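Local coordinates for Lin2722 protein (Listeria innocua, PDB 3DS8) that is of unknown function but belongs to the alpha/beta hydrolase clan and may be a serine hydrolase, at residues His10-Ala16 and Phe64-Gln70; Ser77-Lys81 and Tyr110-Tyr115; Glu35-Met39 and Lys48-Lys52; Ala71-Ser77 and Asn103-Ala107. All coordinates share one frame; numbering follows the deposited sequence.

Overall arrangement
All four contacts lie in one alpha/beta hydrolase domain built on a mixed, mostly parallel sheet. Along the chain, contact 3 falls within the span bracketed by contact 1, while contacts 2 and 4 follow and alternate their segments. Contacts 2 and 4, with centres about 9 Å apart, share Ser77 and are two levels of the same packing of helix 73-91 on helix 103-114. Contact 1, centred about 10 Å from contact 4, touches the same sulfate, beside the putative nucleophile elbow, which is consistent with an active-site end of the sheet. Contact 3 builds the sheet edge, about 16 Å from contact 1 between centres, and joins it through neighbouring strands 36-42 and 61-66.

Contact 1. Residues His10-Ala16 and Phe64-Gln70; sequences HGSGGNA and FGFEQNQ. With SO4 (sulfate ion), chain C; SO4 (sulfate ion), chain B.
His10 and Phe66 are tied by a nearly straight hydrogen bond: the Phe66 amide N donates to His10 NE2 at 3.0 Å and 171°, lying in the imidazole plane. The other ring nitrogen is used too, since His10 ND1 donates to Gly11 O at 2.8 Å, again in the ring plane. With both nitrogens engaged, the rotation of the ring is fixed. Gly11 O accepts a second hydrogen bond from Gly14 N, which reaches it from the opposite face of the carbonyl and closes the type II turn from Gly11 to Gly14. Across from the turn, Asn69 is both acceptor and donor: Gly13 N reaches Asn69 O at 2.8 Å, while Asn69 ND2 donates to Gly14 O at 3.0 Å. A water donates to Gly14 O and Phe66 O, bridging the segments. Two sulfate ions, probably from the crystallisation liquor, meet other amides. Gly11 N binds O1 of one, which Ser18 OG also holds; Ser12 grips the other through its N at 2.8 Å to O3 and its OG at 2.7 Å to O4, and Asn103 N and His222 NE2 also bind it. The amides of Ser12 and Asn103, the latter following the putative nucleophile, are consistent with an oxyanion hole at this second ion. Strand 61-66 runs between strands 36-42 and 6-9, with Gly65 bonded through its backbone to Met39 and Val41. Helix 73-91 packs against it: Phe64 touches Leu80, and Trp76 stacks on Phe66 while meeting the His10 ring.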
loop_
_atom_site.group_PDB
_atom_site.type_symbol
_atom_site.label_atom_id
_atom_site.label_comp_id
_atom_site.label_asym_id
_atom_site.label_seq_id
_atom_site.Cartn_x
_atom_site.Cartn_y
_atom_site.Cartn_z
ATOM N N HIS A 10 -1.714 3.189 -7.860
ATOM C CA HIS A 10 -0.980 4.423 -8.101
ATOM C C HIS A 10 -1.231 5.492 -7.014
ATOM O O HIS A 10 -2.145 5.352 -6.187
ATOM C CB HIS A 10 -1.341 4.969 -9.498
ATOM C CG HIS A 10 -2.798 5.269 -9.680
ATOM N ND1 HIS A 10 -3.378 6.437 -9.233
ATOM C CD2 HIS A 10 -3.800 4.528 -10.212
ATOM C CE1 HIS A 10 -4.668 6.426 -9.544
ATOM N NE2 HIS A 10 -4.948 5.281 -10.136
ATOM N N GLY A 11 -0.413 6.541 -7.080
ATOM C CA GLY A 11 -0.548 7.762 -6.300
ATOM C C GLY A 11 -1.451 8.747 -7.008
ATOM O O GLY A 11 -1.916 8.512 -8.142
ATOM N N SER A 12 -1.691 9.876 -6.368
ATOM C CA SER A 12 -2.530 10.889 -6.970
ATOM C C SER A 12 -1.847 11.396 -8.242
ATOM O O SER A 12 -0.582 11.493 -8.329
ATOM C CB SER A 12 -2.923 11.986 -5.960
ATOM O OG SER A 12 -1.934 12.964 -5.830
ATOM N N GLY A 13 -2.661 11.594 -9.261
ATOM C CA GLY A 13 -2.199 11.954 -10.571
ATOM C C GLY A 13 -1.787 10.790 -11.446
ATOM O O GLY A 13 -1.546 10.956 -12.656
ATOM N N GLY A 14 -1.746 9.587 -10.867
ATOM C CA GLY A 14 -1.260 8.415 -11.563
ATOM C C GLY A 14 -2.372 7.635 -12.254
ATOM O O GLY A 14 -3.508 8.106 -12.371
ATOM N N ASN A 15 -2.019 6.450 -12.734
ATOM C CA ASN A 15 -2.940 5.623 -13.489
ATOM C C ASN A 15 -2.564 4.137 -13.403
ATOM O O ASN A 15 -1.635 3.763 -12.656
ATOM C CB ASN A 15 -3.038 6.109 -14.925
ATOM C CG ASN A 15 -1.758 5.949 -15.712
ATOM O OD1 ASN A 15 -0.927 5.146 -15.405
ATOM N ND2 ASN A 15 -1.643 6.725 -16.806
ATOM N N ALA A 16 -3.269 3.301 -14.155
ATOM C CA ALA A 16 -3.034 1.833 -14.064
ATOM C C ALA A 16 -1.658 1.405 -14.566
ATOM O O ALA A 16 -1.293 0.253 -14.419
ATOM C CB ALA A 16 -4.169 1.053 -14.794
ATOM N N PHE A 64 -4.327 -1.501 -11.097
ATOM C CA PHE A 64 -5.569 -0.795 -10.795
ATOM C C PHE A 64 -5.496 0.693 -11.130
ATOM O O PHE A 64 -4.486 1.344 -10.866
ATOM C CB PHE A 64 -5.941 -0.997 -9.325
ATOM C CG PHE A 64 -7.373 -0.762 -9.052
ATOM C CD1 PHE A 64 -8.287 -1.790 -9.202
ATOM C CD2 PHE A 64 -7.822 0.489 -8.683
ATOM C CE1 PHE A 64 -9.626 -1.587 -8.989
ATOM C CE2 PHE A 64 -9.172 0.711 -8.453
ATOM C CZ PHE A 64 -10.085 -0.327 -8.613
ATOM N N GLY A 65 -6.581 1.249 -11.666
ATOM C CA GLY A 65 -6.606 2.662 -11.957
ATOM C C GLY A 65 -7.887 3.311 -11.482
ATOM O O GLY A 65 -8.947 2.814 -11.753
ATOM N N PHE A 66 -7.770 4.448 -10.815
ATOM C CA PHE A 66 -8.916 5.317 -10.529
ATOM C C PHE A 66 -9.004 6.443 -11.554
ATOM O O PHE A 66 -8.088 7.274 -11.646
ATOM C CB PHE A 66 -8.746 5.946 -9.153
ATOM C CG PHE A 66 -8.794 4.974 -8.021
ATOM C CD1 PHE A 66 -10.002 4.486 -7.583
ATOM C CD2 PHE A 66 -7.633 4.534 -7.398
ATOM C CE1 PHE A 66 -10.069 3.583 -6.518
ATOM C CE2 PHE A 66 -7.682 3.598 -6.380
ATOM C CZ PHE A 66 -8.926 3.149 -5.907
ATOM N N GLU A 67 -10.107 6.529 -12.302
ATOM C CA GLU A 67 -10.259 7.646 -13.255
ATOM C C GLU A 67 -10.215 9.003 -12.521
ATOM O O GLU A 67 -9.676 9.995 -13.038
ATOM C CB GLU A 67 -11.583 7.576 -14.008
ATOM C CG GLU A 67 -11.695 8.728 -15.022
ATOM C CD GLU A 67 -12.533 8.438 -16.277
ATOM O OE1 GLU A 67 -13.293 7.441 -16.322
ATOM O OE2 GLU A 67 -12.405 9.240 -17.236
ATOM N N GLN A 68 -10.799 9.028 -11.335
ATOM C CA GLN A 68 -10.762 10.201 -10.464
ATOM C C GLN A 68 -9.485 10.115 -9.643
ATOM O O GLN A 68 -9.493 9.718 -8.477
ATOM C CB GLN A 68 -12.014 10.287 -9.588
ATOM C CG GLN A 68 -13.247 10.728 -10.394
ATOM C CD GLN A 68 -14.023 9.595 -10.973
ATOM O OE1 GLN A 68 -14.162 8.548 -10.338
ATOM N NE2 GLN A 68 -14.595 9.804 -12.166
ATOM N N ASN A 69 -8.387 10.484 -10.292
ATOM C CA ASN A 69 -7.032 10.138 -9.818
ATOM C C ASN A 69 -6.433 11.173 -8.869
ATOM O O ASN A 69 -5.265 11.076 -8.477
ATOM C CB ASN A 69 -6.119 9.783 -11.012
ATOM C CG ASN A 69 -5.695 11.001 -11.843
ATOM O OD1 ASN A 69 -6.295 12.050 -11.757
ATOM N ND2 ASN A 69 -4.704 10.816 -12.725
ATOM N N GLN A 70 -7.245 12.147 -8.453
ATOM C CA GLN A 70 -6.836 13.104 -7.391
ATOM C C GLN A 70 -7.821 13.113 -6.229
ATOM O O GLN A 70 -7.746 13.973 -5.354
ATOM C CB GLN A 70 -6.671 14.528 -7.926
ATOM C CG GLN A 70 -5.745 14.630 -9.067
ATOM C CD GLN A 70 -4.309 14.796 -8.688
ATOM O OE1 GLN A 70 -3.931 14.687 -7.527
ATOM N NE2 GLN A 70 -3.466 15.074 -9.705
HETATM S S SO4 C . 2.264 7.820 -9.464
HETATM O O1 SO4 C . 1.993 6.623 -8.904
HETATM O O2 SO4 C . 3.529 8.445 -8.969
HETATM O O3 SO4 C . 2.423 7.671 -10.924
HETATM O O4 SO4 C . 1.165 8.790 -9.168
HETATM S S SO4 B . -0.090 11.565 -3.131
HETATM O O1 SO4 B . 0.058 11.357 -1.673
HETATM O O2 SO4 B . 1.192 11.852 -3.748
HETATM O O3 SO4 B . -0.611 10.357 -3.783
HETATM O O4 SO4 B . -1.013 12.723 -3.327
HETATM O O HOH W 1 -5.984 7.212 -13.454
#

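Contact 2. Residues Ser77-Lys81 and Tyr110-Tyr115; sequences SKWLK and YYAEDY
Lys81 lies along the Tyr115 ring where two helices of the alpha/beta hydrolase fold pack: helix 73-91 and helix 103-114, the latter following the putative nucleophile elbow. Their short segments approach to 9.8 Å between axes and cross at -68°. The Lys81 chain can be followed across the ring. CB meets Tyr115 CE2 at 3.7 Å; CG passes over the CZ and CE1 side; CD stands 3.8 Å from the ring centroid and 13° off the normal, a CH-pi contact over the face. CE then clears the rim beside Tyr115 CD1, and NZ goes on to a salt bridge with Glu85. The bend at chi2 (90°) turns the aliphatic part so that it follows the ring. Asp114 CB covers the opposite face, so the ring is sandwiched between the two residues. Nearer the sheet, Leu80 CD2 touches Tyr111 CD1 at 3.8 Å, the two side chains crossing at about a right angle, and the Tyr111 hydroxyl bonds to Pro122 O. Where the helices come nearest, Ser77 points at Tyr110 and Tyr111, its OG 3.4 Å from Tyr110 CB. One water joins Ser77 OG, Asp114 OD2 and Tyr115 OH: it donates to Asp114 OD2 at 2.6 Å and hydrogen-bonds to Ser77 OG and Tyr115 OH, each at 2.8 Å.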
loop_
_atom_site.group_PDB
_atom_site.type_symbol
_atom_site.label_atom_id
_atom_site.label_comp_id
_atom_site.label_asym_id
_atom_site.label_seq_id
_atom_site.Cartn_x
_atom_site.Cartn_y
_atom_site.Cartn_z
ATOM N N SER A 77 -10.866 4.095 -1.414
ATOM C CA SER A 77 -11.159 2.834 -0.720
ATOM C C SER A 77 -12.568 2.330 -0.979
ATOM O O SER A 77 -12.772 1.128 -1.183
ATOM C CB SER A 77 -10.934 3.007 0.754
ATOM O OG SER A 77 -11.183 1.812 1.467
ATOM N N LYS A 78 -13.560 3.233 -0.917
ATOM C CA LYS A 78 -14.960 2.882 -1.235
ATOM C C LYS A 78 -15.121 2.384 -2.664
ATOM O O LYS A 78 -15.804 1.394 -2.902
ATOM C CB LYS A 78 -15.873 4.090 -1.024
ATOM C CG LYS A 78 -15.984 4.522 0.415
ATOM C CD LYS A 78 -16.966 5.688 0.546
ATOM C CE LYS A 78 -16.662 6.529 1.760
ATOM N NZ LYS A 78 -16.506 5.680 3.000
ATOM N N TRP A 79 -14.461 3.048 -3.613
ATOM C CA TRP A 79 -14.520 2.625 -5.016
ATOM C C TRP A 79 -13.776 1.300 -5.256
ATOM O O TRP A 79 -14.233 0.446 -6.036
ATOM C CB TRP A 79 -14.001 3.717 -5.939
ATOM C CG TRP A 79 -14.742 4.981 -5.808
ATOM C CD1 TRP A 79 -16.047 5.148 -5.422
ATOM C CD2 TRP A 79 -14.226 6.284 -6.065
ATOM N NE1 TRP A 79 -16.362 6.503 -5.387
ATOM C CE2 TRP A 79 -15.259 7.215 -5.785
ATOM C CE3 TRP A 79 -13.000 6.762 -6.493
ATOM C CZ2 TRP A 79 -15.082 8.596 -5.949
ATOM C CZ3 TRP A 79 -12.821 8.141 -6.634
ATOM C CH2 TRP A 79 -13.857 9.029 -6.400
ATOM N N LEU A 80 -12.651 1.133 -4.576
ATOM C CA LEU A 80 -11.909 -0.126 -4.613
ATOM C C LEU A 80 -12.774 -1.285 -4.118
ATOM O O LEU A 80 -12.799 -2.341 -4.755
ATOM C CB LEU A 80 -10.636 -0.004 -3.781
ATOM C CG LEU A 80 -9.723 -1.224 -3.654
ATOM C CD1 LEU A 80 -9.217 -1.610 -5.038
ATOM C CD2 LEU A 80 -8.577 -0.898 -2.714
ATOM N N LYS A 81 -13.476 -1.096 -2.999
ATOM C CA LYS A 81 -14.396 -2.126 -2.480
ATOM C C LYS A 81 -15.409 -2.567 -3.527
ATOM O O LYS A 81 -15.642 -3.740 -3.730
ATOM C CB LYS A 81 -15.145 -1.619 -1.227
ATOM C CG LYS A 81 -16.523 -2.281 -0.892
ATOM C CD LYS A 81 -16.339 -3.440 -0.028
ATOM C CE LYS A 81 -17.647 -3.915 0.631
ATOM N NZ LYS A 81 -18.982 -3.474 0.098
ATOM N N TYR A 110 -7.310 2.302 4.556
ATOM C CA TYR A 110 -8.759 2.363 4.758
ATOM C C TYR A 110 -9.426 1.025 4.424
ATOM O O TYR A 110 -10.294 0.561 5.143
ATOM C CB TYR A 110 -9.391 3.456 3.879
ATOM C CG TYR A 110 -9.300 4.813 4.470
ATOM C CD1 TYR A 110 -10.114 5.170 5.531
ATOM C CD2 TYR A 110 -8.410 5.759 3.967
ATOM C CE1 TYR A 110 -10.033 6.443 6.081
ATOM C CE2 TYR A 110 -8.334 7.036 4.508
ATOM C CZ TYR A 110 -9.130 7.364 5.561
ATOM O OH TYR A 110 -9.113 8.639 6.134
ATOM N N TYR A 111 -9.034 0.395 3.313
ATOM C CA TYR A 111 -9.628 -0.923 2.942
ATOM C C TYR A 111 -9.360 -1.981 4.026
ATOM O O TYR A 111 -10.225 -2.752 4.409
ATOM C CB TYR A 111 -9.029 -1.345 1.601
ATOM C CG TYR A 111 -9.605 -2.606 0.980
ATOM C CD1 TYR A 111 -10.610 -2.543 0.022
ATOM C CD2 TYR A 111 -9.099 -3.863 1.338
ATOM C CE1 TYR A 111 -11.100 -3.733 -0.561
ATOM C CE2 TYR A 111 -9.574 -5.053 0.777
ATOM C CZ TYR A 111 -10.564 -4.981 -0.167
ATOM O OH TYR A 111 -10.973 -6.162 -0.718
ATOM N N ALA A 112 -8.144 -1.986 4.553
ATOM C CA ALA A 112 -7.757 -2.905 5.593
ATOM C C ALA A 112 -8.568 -2.707 6.857
ATOM O O ALA A 112 -8.925 -3.701 7.545
ATOM C CB ALA A 112 -6.268 -2.727 5.898
ATOM N N GLU A 113 -8.835 -1.449 7.194
ATOM C CA GLU A 113 -9.613 -1.153 8.394
ATOM C C GLU A 113 -11.110 -1.299 8.233
ATOM O O GLU A 113 -11.795 -1.605 9.226
ATOM C CB GLU A 113 -9.264 0.231 8.978
ATOM C CG GLU A 113 -7.862 0.256 9.581
ATOM C CD GLU A 113 -7.578 1.464 10.404
ATOM O OE1 GLU A 113 -8.315 2.469 10.250
ATOM O OE2 GLU A 113 -6.626 1.401 11.242
ATOM N N ASP A 114 -11.638 -1.102 7.025
ATOM C CA ASP A 114 -13.055 -0.951 6.847
ATOM C C ASP A 114 -13.715 -2.227 6.370
ATOM O O ASP A 114 -14.903 -2.389 6.572
ATOM C CB ASP A 114 -13.364 0.171 5.856
ATOM C CG ASP A 114 -13.075 1.553 6.405
ATOM O OD1 ASP A 114 -12.797 1.700 7.626
ATOM O OD2 ASP A 114 -13.083 2.499 5.595
ATOM N N TYR A 115 -12.974 -3.120 5.727
ATOM C CA TYR A 115 -13.580 -4.337 5.125
ATOM C C TYR A 115 -12.978 -5.686 5.511
ATOM O O TYR A 115 -13.265 -6.679 4.861
ATOM C CB TYR A 115 -13.563 -4.222 3.596
ATOM C CG TYR A 115 -14.102 -2.896 3.138
ATOM C CD1 TYR A 115 -15.384 -2.499 3.458
ATOM C CD2 TYR A 115 -13.277 -1.987 2.469
ATOM C CE1 TYR A 115 -15.856 -1.248 3.070
ATOM C CE2 TYR A 115 -13.721 -0.772 2.078
ATOM C CZ TYR A 115 -14.995 -0.384 2.359
ATOM O OH TYR A 115 -15.433 0.859 1.953
HETATM O O HOH W 2 -13.406 2.514 2.984
#

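Contact 3. Residues Glu35-Met39 and Lys48-Lys52; sequences EALTM and KFEGK
Thr38 and Glu50 form an antiparallel hydrogen-bonded pair between strands whose short axes approach to 4.7 Å, with their N-to-C directions 154° apart, close to antiparallel. Thr38 N donates to Glu50 O at 2.9 Å, in the carbonyl plane, and Glu50 N returns a bond to Thr38 O at 2.8 Å. Next to it, Met39 and Phe49 make a non-hydrogen-bonded pair, where Met39 CA comes within 3.1 Å of Lys48 O in a CA-H...O contact. Past Glu50 the strands part; a water lies between Glu35 OE1 and Lys52 O, within hydrogen-bonding distance of both, and Glu35 OE2 is bonded to Thr54 OG1.

On one face of the sheet, Met39, a selenomethionine, lies beside Phe49. Its bend at chi3 (74°) carries CE over the Phe49 ring, 4.0 Å from the centroid, while SE sits obliquely in a Met-aromatic contact. Leu37 CD1 reaches the ring edge at Phe49 CD1. On the other face, Thr38 CG2 runs alongside Glu50, 3.6 Å from OE1. Helix 73-91 packs on the Phe49 face, with Ala83 against Met39 and Arg90 against Phe49. This is a beta hairpin in which strand 46-50 forms one edge of the central hydrolase sheet, antiparallel to strand 36-42.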
loop_
_atom_site.group_PDB
_atom_site.type_symbol
_atom_site.label_atom_id
_atom_site.label_comp_id
_atom_site.label_asym_id
_atom_site.label_seq_id
_atom_site.Cartn_x
_atom_site.Cartn_y
_atom_site.Cartn_z
ATOM N N GLU A 35 0.874 -13.593 -14.841
ATOM C CA GLU A 35 -0.280 -13.037 -15.556
ATOM C C GLU A 35 -0.723 -11.734 -14.891
ATOM O O GLU A 35 -0.477 -11.514 -13.701
ATOM C CB GLU A 35 -1.477 -13.991 -15.580
ATOM C CG GLU A 35 -1.249 -15.339 -16.216
ATOM C CD GLU A 35 -2.508 -16.225 -16.232
ATOM O OE1 GLU A 35 -3.625 -15.692 -16.223
ATOM O OE2 GLU A 35 -2.369 -17.460 -16.323
ATOM N N ALA A 36 -1.360 -10.870 -15.691
ATOM C CA ALA A 36 -1.872 -9.602 -15.176
ATOM C C ALA A 36 -3.208 -9.252 -15.818
ATOM O O ALA A 36 -3.511 -9.685 -16.930
ATOM C CB ALA A 36 -0.910 -8.466 -15.398
ATOM N N LEU A 37 -3.964 -8.468 -15.086
ATOM C CA LEU A 37 -5.241 -7.909 -15.497
ATOM C C LEU A 37 -5.174 -6.394 -15.187
ATOM O O LEU A 37 -4.518 -5.991 -14.226
ATOM C CB LEU A 37 -6.321 -8.611 -14.667
ATOM C CG LEU A 37 -7.779 -8.337 -14.815
ATOM C CD1 LEU A 37 -8.603 -9.422 -14.093
ATOM C CD2 LEU A 37 -7.992 -7.031 -14.253
ATOM N N THR A 38 -5.776 -5.552 -16.032
ATOM C CA THR A 38 -5.929 -4.133 -15.702
ATOM C C THR A 38 -7.387 -3.872 -15.346
ATOM O O THR A 38 -8.282 -4.324 -16.047
ATOM C CB THR A 38 -5.439 -3.217 -16.846
ATOM O OG1 THR A 38 -4.017 -3.362 -16.973
ATOM C CG2 THR A 38 -5.789 -1.729 -16.586
HETATM N N MSE A 39 -7.628 -3.170 -14.239
HETATM C CA MSE A 39 -8.981 -2.838 -13.828
HETATM C C MSE A 39 -9.036 -1.369 -13.559
HETATM O O MSE A 39 -8.146 -0.835 -12.929
HETATM C CB MSE A 39 -9.396 -3.501 -12.524
HETATM C CG MSE A 39 -9.679 -4.936 -12.579
HETATM SE SE MSE A 39 -10.529 -5.438 -10.839
HETATM C CE MSE A 39 -12.258 -4.710 -11.054
ATOM N N LYS A 48 -14.163 -1.488 -15.303
ATOM C CA LYS A 48 -13.653 -2.082 -16.532
ATOM C C LYS A 48 -12.553 -3.028 -16.195
ATOM O O LYS A 48 -11.684 -2.670 -15.398
ATOM C CB LYS A 48 -13.090 -1.007 -17.437
ATOM C CG LYS A 48 -12.654 -1.531 -18.798
ATOM C CD LYS A 48 -11.926 -0.450 -19.703
ATOM C CE LYS A 48 -12.376 1.009 -19.422
ATOM N NZ LYS A 48 -11.874 1.948 -20.505
ATOM N N PHE A 49 -12.606 -4.211 -16.797
ATOM C CA PHE A 49 -11.561 -5.229 -16.714
ATOM C C PHE A 49 -10.981 -5.353 -18.115
ATOM O O PHE A 49 -11.745 -5.451 -19.102
ATOM C CB PHE A 49 -12.108 -6.644 -16.447
ATOM C CG PHE A 49 -12.827 -6.845 -15.139
ATOM C CD1 PHE A 49 -12.263 -7.640 -14.146
ATOM C CD2 PHE A 49 -14.101 -6.349 -14.951
ATOM C CE1 PHE A 49 -12.958 -7.908 -12.948
ATOM C CE2 PHE A 49 -14.810 -6.597 -13.739
ATOM C CZ PHE A 49 -14.234 -7.375 -12.748
ATOM N N GLU A 50 -9.659 -5.400 -18.198
ATOM C CA GLU A 50 -8.953 -5.744 -19.447
ATOM C C GLU A 50 -8.017 -6.902 -19.171
ATOM O O GLU A 50 -7.100 -6.796 -18.340
ATOM C CB GLU A 50 -8.156 -4.554 -19.956
ATOM C CG GLU A 50 -9.020 -3.357 -20.339
ATOM C CD GLU A 50 -8.179 -2.086 -20.562
ATOM O OE1 GLU A 50 -7.819 -1.383 -19.562
ATOM O OE2 GLU A 50 -7.881 -1.799 -21.750
ATOM N N GLY A 51 -8.274 -8.021 -19.845
ATOM C CA GLY A 51 -7.510 -9.237 -19.671
ATOM C C GLY A 51 -8.338 -10.311 -18.979
ATOM O O GLY A 51 -9.460 -10.066 -18.548
ATOM N N LYS A 52 -7.786 -11.492 -18.870
ATOM C CA LYS A 52 -8.461 -12.612 -18.255
ATOM C C LYS A 52 -7.389 -13.408 -17.547
ATOM O O LYS A 52 -6.369 -13.727 -18.159
ATOM C CB LYS A 52 -9.103 -13.494 -19.330
ATOM C CG LYS A 52 -9.728 -14.806 -18.809
ATOM C CD LYS A 52 -11.000 -14.488 -18.067
ATOM C CE LYS A 52 -11.608 -15.665 -17.277
ATOM N NZ LYS A 52 -13.055 -15.420 -17.020
HETATM O O HOH W 3 -3.773 -14.216 -18.382
HETATM O O HOH W 4 -4.671 -10.972 -18.971
HETATM O O HOH W 5 -4.312 -7.342 -19.213
#

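Contact 4. Residues Ala71-Ser77 and Asn103-Ala107; sequences ATPDDWS and NGGLA. With SO4 (sulfate ion), chain B.
Asn103 sets its side-chain amide above one face of the Trp76 indole, with ND2 3.2 Å from the ring plane toward the rim and the two planes 66° apart. CG extended away from the backbone N (chi1 -155°) carries the amide over the indole, where ND2 also makes a weak, strongly bent hydrogen bond to Ala71 O at 3.1 Å. The carbonyl end faces the other way: OD1 lies 3.2 Å from Pro73 CD, the two side chains crossing at about a right angle. Pro73 also runs side by side with Leu106, CB to CB 3.5 Å. The indole edge is met in plane by the backbone of Gly104, and Trp76 CB rests on Ala107 CB at 3.7 Å. Residues 103-107 form the first turn of the helix that leaves the putative GxSxG nucleophile elbow of the alpha/beta hydrolase fold, whose last glycine is Gly104. The first turn of helix 103-114 crosses the start of helix 73-91 at -56°, with 8.3 Å between the short axes. Thr72 occupies the N-cap of helix 73-91, and its OG1 donates to Asp74 OD1. Trp76 NE1 is satisfied by Gln68 O, which helps hold the indole in place beneath the amide. At the N-terminus of helix 103-114, Asn103 N donates to sulfate O3 at 2.9 Å.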
loop_
_atom_site.group_PDB
_atom_site.type_symbol
_atom_site.label_atom_id
_atom_site.label_comp_id
_atom_site.label_asym_id
_atom_site.label_seq_id
_atom_site.Cartn_x
_atom_site.Cartn_y
_atom_site.Cartn_z
ATOM N N ALA A 71 -8.695 12.109 -6.162
ATOM C CA ALA A 71 -9.653 12.031 -5.059
ATOM C C ALA A 71 -9.038 11.562 -3.749
ATOM O O ALA A 71 -7.895 11.065 -3.686
ATOM C CB ALA A 71 -10.867 11.090 -5.475
ATOM N N THR A 72 -9.820 11.667 -2.669
ATOM C CA THR A 72 -9.323 11.356 -1.338
ATOM C C THR A 72 -9.146 9.848 -1.186
ATOM O O THR A 72 -9.837 9.058 -1.816
ATOM C CB THR A 72 -10.315 11.812 -0.233
ATOM O OG1 THR A 72 -11.527 11.035 -0.309
ATOM C CG2 THR A 72 -10.654 13.284 -0.421
ATOM N N PRO A 73 -8.213 9.455 -0.335
ATOM C CA PRO A 73 -7.974 8.030 -0.190
ATOM C C PRO A 73 -9.190 7.286 0.349
ATOM O O PRO A 73 -9.359 6.103 0.018
ATOM C CB PRO A 73 -6.790 7.944 0.743
ATOM C CG PRO A 73 -6.620 9.245 1.352
ATOM C CD PRO A 73 -7.303 10.275 0.487
ATOM N N ASP A 74 -10.030 7.938 1.164
ATOM C CA ASP A 74 -11.225 7.228 1.622
ATOM C C ASP A 74 -12.259 7.072 0.521
ATOM O O ASP A 74 -12.949 6.033 0.469
ATOM C CB ASP A 74 -11.797 7.771 2.948
ATOM C CG ASP A 74 -12.192 9.193 2.910
ATOM O OD1 ASP A 74 -11.630 9.981 2.142
ATOM O OD2 ASP A 74 -13.050 9.548 3.762
ATOM N N ASP A 75 -12.345 8.027 -0.414
ATOM C CA ASP A 75 -13.169 7.797 -1.621
ATOM C C ASP A 75 -12.608 6.650 -2.489
ATOM O O ASP A 75 -13.372 5.752 -2.954
ATOM C CB ASP A 75 -13.298 9.047 -2.448
ATOM C CG ASP A 75 -14.341 10.019 -1.859
ATOM O OD1 ASP A 75 -15.168 9.608 -1.038
ATOM O OD2 ASP A 75 -14.315 11.169 -2.208
ATOM N N TRP A 76 -11.299 6.651 -2.663
ATOM C CA TRP A 76 -10.645 5.542 -3.373
ATOM C C TRP A 76 -10.980 4.181 -2.727
ATOM O O TRP A 76 -11.294 3.210 -3.425
ATOM C CB TRP A 76 -9.133 5.739 -3.426
ATOM C CG TRP A 76 -8.678 6.658 -4.499
ATOM C CD1 TRP A 76 -9.417 7.489 -5.274
ATOM C CD2 TRP A 76 -7.324 6.831 -4.897
ATOM N NE1 TRP A 76 -8.596 8.195 -6.144
ATOM C CE2 TRP A 76 -7.300 7.794 -5.931
ATOM C CE3 TRP A 76 -6.125 6.231 -4.494
ATOM C CZ2 TRP A 76 -6.108 8.207 -6.548
ATOM C CZ3 TRP A 76 -4.940 6.626 -5.123
ATOM C CH2 TRP A 76 -4.945 7.621 -6.119
ATOM N N SER A 77 -10.866 4.095 -1.414
ATOM C CA SER A 77 -11.159 2.834 -0.720
ATOM C C SER A 77 -12.568 2.330 -0.979
ATOM O O SER A 77 -12.772 1.128 -1.183
ATOM C CB SER A 77 -10.934 3.007 0.754
ATOM O OG SER A 77 -11.183 1.812 1.467
ATOM N N ASN A 103 -0.920 8.082 -2.060
ATOM C CA ASN A 103 -2.370 7.961 -1.823
ATOM C C ASN A 103 -2.899 6.534 -1.958
ATOM O O ASN A 103 -3.852 6.134 -1.271
ATOM C CB ASN A 103 -3.161 8.904 -2.767
ATOM C CG ASN A 103 -4.514 9.297 -2.208
ATOM O OD1 ASN A 103 -4.578 9.788 -1.069
ATOM N ND2 ASN A 103 -5.615 9.121 -3.001
ATOM N N GLY A 104 -2.296 5.768 -2.843
ATOM C CA GLY A 104 -2.689 4.354 -3.029
ATOM C C GLY A 104 -2.490 3.505 -1.821
ATOM O O GLY A 104 -3.315 2.620 -1.515
ATOM N N GLY A 105 -1.385 3.732 -1.121
ATOM C CA GLY A 105 -1.175 3.073 0.190
ATOM C C GLY A 105 -2.178 3.480 1.257
ATOM O O GLY A 105 -2.601 2.642 2.059
ATOM N N LEU A 106 -2.620 4.740 1.254
ATOM C CA LEU A 106 -3.671 5.195 2.162
ATOM C C LEU A 106 -5.023 4.520 1.861
ATOM O O LEU A 106 -5.726 4.117 2.756
ATOM C CB LEU A 106 -3.815 6.705 2.163
ATOM C CG LEU A 106 -2.573 7.539 2.507
ATOM C CD1 LEU A 106 -2.848 9.037 2.387
ATOM C CD2 LEU A 106 -2.092 7.104 3.891
ATOM N N ALA A 107 -5.357 4.407 0.584
ATOM C CA ALA A 107 -6.575 3.702 0.168
ATOM C C ALA A 107 -6.577 2.250 0.647
ATOM O O ALA A 107 -7.585 1.756 1.202
ATOM C CB ALA A 107 -6.735 3.789 -1.377
HETATM S S SO4 B . -0.090 11.565 -3.131
HETATM O O1 SO4 B . 0.058 11.357 -1.673
HETATM O O2 SO4 B . 1.192 11.852 -3.748
HETATM O O3 SO4 B . -0.611 10.357 -3.783
HETATM O O4 SO4 B . -1.013 12.723 -3.327
#